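Local coordinates for FixG-related protein (Vibrio parahaemolyticus, PDB 2R39) that is of unknown function but probably binds 4Fe-4S clusters in membrane electron transport, the present piece being its C-terminal immunoglobulin-like domain, at residues A[41-44]-A[45-49]. Numbering follows the deposited sequence.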
ATOM      1  N   ASN A  41      10.357  -2.558 -11.150  1.00 45.31           N
ATOM      2  CA  ASN A  41      11.695  -3.093 -10.973  1.00 45.91           C
ATOM      3  C   ASN A  41      12.622  -2.402 -11.975  1.00 46.51           C
ATOM      4  O   ASN A  41      12.494  -2.597 -13.184  1.00 46.33           O
ATOM      5  CB  ASN A  41      11.667  -4.595 -11.223  1.00 46.32           C
ATOM      6  CG  ASN A  41      13.031  -5.261 -11.070  1.00 45.59           C
ATOM      7  OD1 ASN A  41      14.071  -4.605 -10.911  1.00 46.02           O
ATOM      8  ND2 ASN A  41      13.023  -6.578 -11.123  1.00 43.53           N
ATOM      9  N   LYS A  42      13.547  -1.590 -11.476  1.00 46.91           N
ATOM     10  CA  LYS A  42      14.421  -0.810 -12.361  1.00 47.37           C
ATOM     11  C   LYS A  42      15.768  -1.488 -12.592  1.00 47.70           C
ATOM     12  O   LYS A  42      16.679  -0.898 -13.184  1.00 47.97           O
ATOM     13  CB  LYS A  42      14.621   0.596 -11.806  1.00 47.15           C
ATOM     14  CG  LYS A  42      13.343   1.415 -11.717  1.00 48.27           C
ATOM     15  CD  LYS A  42      13.641   2.824 -11.228  1.00 47.52           C
ATOM     16  CE  LYS A  42      12.388   3.484 -10.715  1.00 47.92           C
ATOM     17  NZ  LYS A  42      12.522   4.944 -10.835  1.00 48.54           N
ATOM     18  N   THR A  43      15.880  -2.735 -12.135  1.00 48.23           N
ATOM     19  CA  THR A  43      17.109  -3.514 -12.259  1.00 48.58           C
ATOM     20  C   THR A  43      16.972  -4.479 -13.435  1.00 49.46           C
ATOM     21  O   THR A  43      15.884  -4.587 -14.047  1.00 49.61           O
ATOM     22  CB  THR A  43      17.414  -4.304 -10.964  1.00 48.37           C
ATOM     23  OG1 THR A  43      16.499  -5.422 -10.838  1.00 47.55           O
ATOM     24  CG2 THR A  43      17.275  -3.391  -9.724  1.00 48.36           C
ATOM     25  N   GLN A  44      18.075  -5.176 -13.750  1.00 50.44           N
ATOM     26  CA  GLN A  44      18.092  -6.114 -14.862  1.00 51.04           C
ATOM     27  C   GLN A  44      17.901  -7.557 -14.396  1.00 50.93           C
ATOM     28  O   GLN A  44      18.047  -8.483 -15.183  1.00 50.30           O
ATOM     29  CB  GLN A  44      19.382  -5.969 -15.683  1.00 51.61           C
ATOM     30  CG  GLN A  44      19.540  -4.623 -16.379  1.00 54.77           C
ATOM     31  CD  GLN A  44      18.358  -4.273 -17.288  1.00 58.42           C
ATOM     32  OE1 GLN A  44      17.686  -3.219 -17.087  1.00 60.21           O
ATOM     33  NE2 GLN A  44      18.097  -5.158 -18.280  1.00 59.92           N
ATOM     34  N   GLN A  45      17.556  -7.735 -13.119  1.00 50.67           N
ATOM     35  CA  GLN A  45      17.272  -9.054 -12.551  1.00 50.90           C
ATOM     36  C   GLN A  45      15.857  -9.065 -11.958  1.00 50.28           C
ATOM     37  O   GLN A  45      15.320  -8.001 -11.625  1.00 49.67           O
ATOM     38  CB  GLN A  45      18.277  -9.387 -11.442  1.00 50.72           C
ATOM     39  CG  GLN A  45      19.709  -9.691 -11.894  1.00 52.48           C
ATOM     40  CD  GLN A  45      20.510 -10.421 -10.811  1.00 52.54           C
ATOM     41  OE1 GLN A  45      20.261 -10.250  -9.605  1.00 54.93           O
ATOM     42  NE2 GLN A  45      21.464 -11.242 -11.235  1.00 54.85           N
ATOM     43  N   VAL A  46      15.270 -10.259 -11.839  1.00 49.42           N
ATOM     44  CA  VAL A  46      14.010 -10.472 -11.101  1.00 49.17           C
ATOM     45  C   VAL A  46      14.219 -10.093  -9.634  1.00 48.31           C
ATOM     46  O   VAL A  46      15.256 -10.406  -9.053  1.00 47.87           O
ATOM     47  CB  VAL A  46      13.543 -11.963 -11.186  1.00 49.28           C
ATOM     48  CG1 VAL A  46      12.230 -12.195 -10.405  1.00 49.60           C
ATOM     49  CG2 VAL A  46      13.372 -12.395 -12.622  1.00 49.80           C
ATOM     50  N   GLN A  47      13.243  -9.409  -9.038  1.00 48.34           N
ATOM     51  CA  GLN A  47      13.326  -9.016  -7.636  1.00 47.83           C
ATOM     52  C   GLN A  47      12.053  -9.408  -6.868  1.00 47.72           C
ATOM     53  O   GLN A  47      11.005  -9.609  -7.479  1.00 47.35           O
ATOM     54  CB  GLN A  47      13.594  -7.503  -7.519  1.00 47.76           C
ATOM     55  CG  GLN A  47      14.808  -6.978  -8.342  1.00 47.84           C
ATOM     56  CD  GLN A  47      16.161  -7.449  -7.826  1.00 48.55           C
ATOM     57  OE1 GLN A  47      16.270  -8.000  -6.729  1.00 47.73           O
ATOM     58  NE2 GLN A  47      17.209  -7.238  -8.634  1.00 50.15           N
ATOM     59  N   GLU A  48      12.154  -9.515  -5.537  1.00 47.85           N
ATOM     60  CA  GLU A  48      11.005  -9.806  -4.658  1.00 47.44           C
ATOM     61  C   GLU A  48      10.815  -8.663  -3.691  1.00 46.57           C
ATOM     62  O   GLU A  48      11.763  -8.239  -3.034  1.00 46.89           O
ATOM     63  CB  GLU A  48      11.154 -11.129  -3.855  1.00 47.51           C
ATOM     64  CG  GLU A  48      10.015 -11.331  -2.780  1.00 48.05           C
ATOM     65  CD  GLU A  48      10.127 -12.592  -1.888  1.00 50.42           C
ATOM     66  OE1 GLU A  48      10.184 -13.698  -2.442  1.00 54.07           O
ATOM     67  OE2 GLU A  48      10.121 -12.460  -0.627  1.00 55.91           O
ATOM     68  N   TYR A  49       9.586  -8.174  -3.597  1.00 46.12           N
ATOM     69  CA  TYR A  49       9.259  -7.052  -2.707  1.00 46.50           C
ATOM     70  C   TYR A  49       8.189  -7.470  -1.683  1.00 45.91           C
ATOM     71  O   TYR A  49       7.345  -8.309  -1.982  1.00 45.42           O
ATOM     72  CB  TYR A  49       8.794  -5.822  -3.514  1.00 46.88           C
ATOM     73  CG  TYR A  49       9.708  -5.438  -4.678  1.00 48.47           C
ATOM     74  CD1 TYR A  49      11.029  -5.062  -4.464  1.00 49.19           C
ATOM     75  CD2 TYR A  49       9.243  -5.441  -5.991  1.00 49.67           C
ATOM     76  CE1 TYR A  49      11.870  -4.698  -5.537  1.00 49.15           C
ATOM     77  CE2 TYR A  49      10.076  -5.067  -7.065  1.00 50.77           C
ATOM     78  CZ  TYR A  49      11.389  -4.703  -6.828  1.00 49.58           C
ATOM     79  OH  TYR A  49      12.226  -4.354  -7.885  1.00 49.71           O
TER
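Asn41 reaches across the turn with its amide nitrogen: ND2 donates to the backbone O of Gln45 at 2.7 Å, meeting that acceptor in its carbonyl plane. Thr43 forms the second link, OG1 accepting from NE2 of Gln47 at 2.9 Å with the hydroxyl oxygen lying close to the plane of the Gln47 amide. The Gln47 chain, bent at chi2 (-69°), folds its amide back toward the turn, and its CG comes within 3.3 Å of Asn41 ND2; the two amide planes stand 68° apart, so they cross rather than stack. Tyr49 OH lies 3.4 Å from Asn41 CG, over the same face of the amide as Gln47 CG, with the phenol ring nearly perpendicular to that amide (84°) and Asn41 CB at the ring edge.

Behind these pairs, Asn41 OD1 takes two bonds from Thr43, one from the backbone N at 2.9 Å and one from OG1 at 2.6 Å, the hydroxyl approaching on a lone pair. Thr43 OG1 thus donates to Asn41 OD1 while accepting from Gln47 NE2, which should fix the rotation of the hydroxyl. Further out, Asn41 ND2 also donates to the carbonyl of Val69 and Gln47 OE1 bonds to Ser103, which ties both buried amides to neighbouring parts of the domain. The whole illustrates how one asparagine can organise a strand connection: an Asx turn, begun by Asn41 at the end of strand 31-41, leads the chain across from one sheet to strand 47-54 in the other sheet of this immunoglobulin-like beta sandwich.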